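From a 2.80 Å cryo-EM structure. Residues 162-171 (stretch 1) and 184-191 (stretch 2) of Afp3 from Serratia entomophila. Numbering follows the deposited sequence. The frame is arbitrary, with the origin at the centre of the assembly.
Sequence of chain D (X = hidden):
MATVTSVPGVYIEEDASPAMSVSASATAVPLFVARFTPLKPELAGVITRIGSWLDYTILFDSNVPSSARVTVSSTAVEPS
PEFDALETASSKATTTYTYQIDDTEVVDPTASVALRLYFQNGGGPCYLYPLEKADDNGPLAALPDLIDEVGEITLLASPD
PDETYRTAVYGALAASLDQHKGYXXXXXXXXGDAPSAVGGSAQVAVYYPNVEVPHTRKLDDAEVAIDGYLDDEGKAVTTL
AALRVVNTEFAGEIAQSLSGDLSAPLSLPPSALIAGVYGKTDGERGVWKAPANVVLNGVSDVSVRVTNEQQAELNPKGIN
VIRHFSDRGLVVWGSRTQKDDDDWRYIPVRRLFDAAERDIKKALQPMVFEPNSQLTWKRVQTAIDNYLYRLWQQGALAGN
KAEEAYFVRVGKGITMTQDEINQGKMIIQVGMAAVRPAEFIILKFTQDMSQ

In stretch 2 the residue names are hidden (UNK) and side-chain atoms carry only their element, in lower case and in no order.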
ATOM      1  N   ASP D 162      31.100  65.055 -45.596  1.00 93.72           N
ATOM      2  CA  ASP D 162      31.249  66.490 -45.386  1.00 93.72           C
ATOM      3  C   ASP D 162      31.416  66.781 -43.899  1.00 93.72           C
ATOM      4  O   ASP D 162      30.862  66.084 -43.047  1.00 93.72           O
ATOM      5  CB  ASP D 162      30.038  67.234 -45.947  1.00 93.72           C
ATOM      6  CG  ASP D 162      30.267  68.731 -46.080  1.00 93.72           C
ATOM      7  OD1 ASP D 162      31.377  69.212 -45.772  1.00 93.72           O
ATOM      8  OD2 ASP D 162      29.322  69.434 -46.490  1.00 93.72           O
ATOM      9  N   GLU D 163      32.188  67.823 -43.591  1.00 94.81           N
ATOM     10  CA  GLU D 163      32.501  68.127 -42.200  1.00 94.81           C
ATOM     11  C   GLU D 163      31.441  69.025 -41.573  1.00 94.81           C
ATOM     12  O   GLU D 163      31.029  68.796 -40.432  1.00 94.81           O
ATOM     13  CB  GLU D 163      33.880  68.781 -42.114  1.00 94.81           C
ATOM     14  CG  GLU D 163      34.492  68.836 -40.720  1.00 94.81           C
ATOM     15  CD  GLU D 163      34.109  70.073 -39.931  1.00 94.81           C
ATOM     16  OE1 GLU D 163      33.817  71.113 -40.558  1.00 94.81           O
ATOM     17  OE2 GLU D 163      34.107  70.006 -38.684  1.00 94.81           O
ATOM     18  N   THR D 164      31.001  70.058 -42.292  1.00 93.71           N
ATOM     19  CA  THR D 164      29.983  70.957 -41.771  1.00 93.71           C
ATOM     20  C   THR D 164      28.590  70.344 -41.798  1.00 93.71           C
ATOM     21  O   THR D 164      27.691  70.856 -41.125  1.00 93.71           O
ATOM     22  CB  THR D 164      29.974  72.262 -42.563  1.00 93.71           C
ATOM     23  OG1 THR D 164      29.691  71.983 -43.939  1.00 93.71           O
ATOM     24  CG2 THR D 164      31.322  72.954 -42.458  1.00 93.71           C
ATOM     25  N   TYR D 165      28.396  69.274 -42.569  1.00 91.00           N
ATOM     26  CA  TYR D 165      27.126  68.559 -42.556  1.00 91.00           C
ATOM     27  C   TYR D 165      26.926  67.838 -41.231  1.00 91.00           C
ATOM     28  O   TYR D 165      25.828  67.855 -40.668  1.00 91.00           O
ATOM     29  CB  TYR D 165      27.093  67.564 -43.714  1.00 91.00           C
ATOM     30  CG  TYR D 165      25.784  66.839 -43.938  1.00 91.00           C
ATOM     31  CD1 TYR D 165      24.776  67.404 -44.703  1.00 91.00           C
ATOM     32  CD2 TYR D 165      25.558  65.593 -43.382  1.00 91.00           C
ATOM     33  CE1 TYR D 165      23.587  66.735 -44.918  1.00 91.00           C
ATOM     34  CE2 TYR D 165      24.379  64.919 -43.586  1.00 91.00           C
ATOM     35  CZ  TYR D 165      23.399  65.494 -44.351  1.00 91.00           C
ATOM     36  OH  TYR D 165      22.224  64.813 -44.546  1.00 91.00           O
ATOM     37  N   ARG D 166      27.982  67.203 -40.720  1.00 89.38           N
ATOM     38  CA  ARG D 166      27.868  66.425 -39.493  1.00 89.38           C
ATOM     39  C   ARG D 166      27.763  67.320 -38.269  1.00 89.38           C
ATOM     40  O   ARG D 166      27.114  66.954 -37.285  1.00 89.38           O
ATOM     41  CB  ARG D 166      29.062  65.488 -39.362  1.00 89.38           C
ATOM     42  CG  ARG D 166      29.059  64.366 -40.361  1.00 89.38           C
ATOM     43  CD  ARG D 166      30.333  63.567 -40.265  1.00 89.38           C
ATOM     44  NE  ARG D 166      31.467  64.365 -40.711  1.00 89.38           N
ATOM     45  CZ  ARG D 166      32.721  63.937 -40.723  1.00 89.38           C
ATOM     46  NH1 ARG D 166      33.001  62.710 -40.336  1.00 89.38           N
ATOM     47  NH2 ARG D 166      33.693  64.731 -41.146  1.00 89.38           N
ATOM     48  N   THR D 167      28.410  68.489 -38.305  1.00 89.62           N
ATOM     49  CA  THR D 167      28.339  69.433 -37.197  1.00 89.62           C
ATOM     50  C   THR D 167      26.927  69.979 -37.010  1.00 89.62           C
ATOM     51  O   THR D 167      26.495  70.181 -35.870  1.00 89.62           O
ATOM     52  CB  THR D 167      29.345  70.564 -37.436  1.00 89.62           C
ATOM     53  OG1 THR D 167      30.648  69.998 -37.617  1.00 89.62           O
ATOM     54  CG2 THR D 167      29.401  71.526 -36.263  1.00 89.62           C
ATOM     55  N   ALA D 168      26.184  70.168 -38.100  1.00 89.37           N
ATOM     56  CA  ALA D 168      24.783  70.547 -37.982  1.00 89.37           C
ATOM     57  C   ALA D 168      23.931  69.400 -37.455  1.00 89.37           C
ATOM     58  O   ALA D 168      22.922  69.636 -36.784  1.00 89.37           O
ATOM     59  CB  ALA D 168      24.253  71.021 -39.333  1.00 89.37           C
ATOM     60  N   VAL D 169      24.320  68.158 -37.741  1.00 87.96           N
ATOM     61  CA  VAL D 169      23.582  67.010 -37.230  1.00 87.96           C
ATOM     62  C   VAL D 169      23.952  66.730 -35.778  1.00 87.96           C
ATOM     63  O   VAL D 169      23.078  66.463 -34.946  1.00 87.96           O
ATOM     64  CB  VAL D 169      23.825  65.788 -38.137  1.00 87.96           C
ATOM     65  CG1 VAL D 169      23.189  64.540 -37.563  1.00 87.96           C
ATOM     66  CG2 VAL D 169      23.271  66.051 -39.521  1.00 87.96           C
ATOM     67  N   TYR D 170      25.244  66.818 -35.442  1.00 87.26           N
ATOM     68  CA  TYR D 170      25.684  66.520 -34.080  1.00 87.26           C
ATOM     69  C   TYR D 170      25.218  67.582 -33.093  1.00 87.26           C
ATOM     70  O   TYR D 170      25.034  67.284 -31.909  1.00 87.26           O
ATOM     71  CB  TYR D 170      27.208  66.403 -34.020  1.00 87.26           C
ATOM     72  CG  TYR D 170      27.797  65.219 -34.752  1.00 87.26           C
ATOM     73  CD1 TYR D 170      27.012  64.138 -35.126  1.00 87.26           C
ATOM     74  CD2 TYR D 170      29.146  65.193 -35.078  1.00 87.26           C
ATOM     75  CE1 TYR D 170      27.555  63.064 -35.800  1.00 87.26           C
ATOM     76  CE2 TYR D 170      29.696  64.124 -35.753  1.00 87.26           C
ATOM     77  CZ  TYR D 170      28.895  63.062 -36.109  1.00 87.26           C
ATOM     78  OH  TYR D 170      29.436  61.992 -36.779  1.00 87.26           O
ATOM     79  N   GLY D 171      25.025  68.818 -33.555  1.00 88.44           N
ATOM     80  CA  GLY D 171      24.489  69.848 -32.686  1.00 88.44           C
ATOM     81  C   GLY D 171      22.995  69.732 -32.482  1.00 88.44           C
ATOM     82  O   GLY D 171      22.486  70.098 -31.419  1.00 88.44           O
ATOM     83  N   UNK D 184      22.858  56.605 -28.339  1.00 76.28           N
ATOM     84  CA  UNK D 184      24.314  56.550 -28.276  1.00 76.28           C
ATOM     85  C   UNK D 184      24.849  57.070 -29.600  1.00 76.28           C
ATOM     86  O   UNK D 184      24.654  56.436 -30.638  1.00 76.28           O
ATOM     87  c   UNK D 184      27.996  55.268 -26.016  1.00 76.28           C
ATOM     88  c   UNK D 184      26.242  55.035 -27.640  1.00 76.28           C
ATOM     89  c   UNK D 184      28.512  54.532 -28.228  1.00 76.28           C
ATOM     90  c   UNK D 184      24.792  55.128 -28.002  1.00 76.28           C
ATOM     91  c   UNK D 184      28.918  54.857 -26.948  1.00 76.28           C
ATOM     92  c   UNK D 184      26.667  55.357 -26.364  1.00 76.28           C
ATOM     93  c   UNK D 184      27.178  54.621 -28.568  1.00 76.28           C
ATOM     94  N   UNK D 185      25.512  58.220 -29.566  1.00 77.45           N
ATOM     95  CA  UNK D 185      26.027  58.854 -30.770  1.00 77.45           C
ATOM     96  C   UNK D 185      27.391  58.289 -31.133  1.00 77.45           C
ATOM     97  O   UNK D 185      28.248  58.097 -30.267  1.00 77.45           O
ATOM     98  c   UNK D 185      26.766  62.666 -31.253  1.00 77.45           C
ATOM     99  c   UNK D 185      26.123  60.366 -30.569  1.00 77.45           C
ATOM    100  c   UNK D 185      26.654  61.233 -31.709  1.00 77.45           C
ATOM    101  c   UNK D 185      25.770  61.141 -32.923  1.00 77.45           C
ATOM    102  N   UNK D 186      27.588  58.020 -32.419  1.00 76.63           N
ATOM    103  CA  UNK D 186      28.875  57.584 -32.950  1.00 76.63           C
ATOM    104  C   UNK D 186      29.423  58.716 -33.812  1.00 76.63           C
ATOM    105  O   UNK D 186      29.186  58.771 -35.019  1.00 76.63           O
ATOM    106  c   UNK D 186      28.336  55.058 -32.958  1.00 76.63           C
ATOM    107  c   UNK D 186      28.743  56.296 -33.744  1.00 76.63           C
ATOM    108  c   UNK D 186      29.374  54.769 -31.904  1.00 76.63           C
ATOM    109  c   UNK D 186      28.159  53.875 -33.883  1.00 76.63           C
ATOM    110  N   UNK D 187      30.163  59.619 -33.182  1.00 79.45           N
ATOM    111  CA  UNK D 187      30.722  60.765 -33.876  1.00 79.45           C
ATOM    112  C   UNK D 187      32.030  60.386 -34.559  1.00 79.45           C
ATOM    113  O   UNK D 187      32.563  59.290 -34.383  1.00 79.45           O
ATOM    114  c   UNK D 187      30.938  61.924 -32.905  1.00 79.45           C
ATOM    115  N   UNK D 188      32.548  61.319 -35.351  1.00 86.14           N
ATOM    116  CA  UNK D 188      33.759  61.099 -36.126  1.00 86.14           C
ATOM    117  C   UNK D 188      34.675  62.299 -35.977  1.00 86.14           C
ATOM    118  O   UNK D 188      34.248  63.437 -36.185  1.00 86.14           O
ATOM    119  o   UNK D 188      33.064  58.590 -37.158  1.00 86.14           O
ATOM    120  o   UNK D 188      31.824  59.537 -38.690  1.00 86.14           O
ATOM    121  c   UNK D 188      32.738  59.577 -37.844  1.00 86.14           C
ATOM    122  c   UNK D 188      33.431  60.881 -37.599  1.00 86.14           C
ATOM    123  N   UNK D 189      35.927  62.041 -35.628  1.00 88.75           N
ATOM    124  CA  UNK D 189      36.882  63.124 -35.509  1.00 88.75           C
ATOM    125  C   UNK D 189      37.297  63.609 -36.892  1.00 88.75           C
ATOM    126  O   UNK D 189      37.157  62.908 -37.897  1.00 88.75           O
ATOM    127  c   UNK D 189      38.104  62.672 -34.715  1.00 88.75           C
ATOM    128  o   UNK D 189      39.026  63.735 -34.580  1.00 88.75           O
ATOM    129  N   UNK D 190      37.806  64.832 -36.936  1.00 91.98           N
ATOM    130  CA  UNK D 190      38.228  65.453 -38.184  1.00 91.98           C
ATOM    131  C   UNK D 190      39.741  65.443 -38.322  1.00 91.98           C
ATOM    132  O   UNK D 190      40.277  65.013 -39.343  1.00 91.98           O
ATOM    133  c   UNK D 190      37.664  66.886 -38.276  1.00 91.98           C
ATOM    134  c   UNK D 190      38.064  67.528 -39.589  1.00 91.98           C
ATOM    135  c   UNK D 190      36.164  66.862 -38.105  1.00 91.98           C
ATOM    136  N   UNK D 191      40.449  65.912 -37.294  1.00 93.44           N
ATOM    137  CA  UNK D 191      41.905  65.876 -37.303  1.00 93.44           C
ATOM    138  C   UNK D 191      42.481  65.380 -35.979  1.00 93.44           C
ATOM    139  O   UNK D 191      43.672  65.586 -35.717  1.00 93.44           O
ATOM    140  n   UNK D 191      42.359  69.599 -37.081  1.00 93.44           N
ATOM    141  o   UNK D 191      41.200  68.140 -35.835  1.00 93.44           O
ATOM    142  c   UNK D 191      42.479  67.253 -37.666  1.00 93.44           C
ATOM    143  c   UNK D 191      41.954  68.371 -36.776  1.00 93.44           C
TER

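Position 184 carries seven side-chain carbons, one leading into a six-membered ring with no heteroatom. The ring is out of reach of stretch 1, so composition alone identifies it: Phe184.

Position 185 has four carbons, forked at the second. CA-to-CB points toward the helix, and one terminal methyl lies 3.9 Å from CE1 of Tyr170. Four carbons forked at the second, with no heteroatom, make it leucine; Leu185 thus makes an apolar contact, through CD1, with the tyrosine ring.

Position 186 repeats the four-carbon fork at the second carbon, but CA-to-CB points away from stretch 1 and its CB is 6.5 Å from Tyr170 OH. This is Leu186. Its backbone is closer, with O 3.7 Å from Tyr170 OH.

At position 187 a single carbon follows CA, which defines Ala187. CB points sideways, 3.8 Å from Tyr170 CE2 and 4.2 Å from the ring centroid, 29° off the ring normal: an off-centre CH-pi contact. Ala187 CA also lies 3.4 Å from Tyr170 OH.

Position 188 shows two carbons, the second bearing two oxygens: a short carboxylate. Its CB, directed toward the helix, is 3.3 Å from Arg166 NH1. The residue is Asp188, with chi1 in the m well. Its OD2 forms a long salt bridge with Arg166 NH1 at 3.8 Å, and both carboxylate oxygens are hydrogen-bonded elsewhere in the structure.

Position 189 has one carbon and then one oxygen, the mark of Ser189. CA-to-CB points away, and its CB is 7.6 Å from Arg166 NH1.

Position 190 has three carbons, branched at the first, with no polar atom. One methyl is 3.7 Å from Glu163 CG. This is Val190; the methyl is CG2, which also lies 4.5 Å from Arg166 NH2.

Position 191 has two carbons, the second bearing one oxygen and one nitrogen, as in a short amide. This is Asn191, which makes no contact with stretch 1.

The contact is small, 340 Å² summed over both sides, and joins a helix to a weakly bonded strand running at 151° to it, with axes 10.1 Å apart at closest approach. Glu163, Arg166 and Tyr170 recur at intervals of three and four, placing them along one side of the helix. Tyr170 packs against Leu185 and Ala187, while Arg166, whose NE donates to Asp162 O at 3.0 Å, presents its guanidinium to Asp188. No clear hydrogen bond crosses; packing and one long salt bridge make the contact.

Stretch 2 (184-191) FLLADSVN
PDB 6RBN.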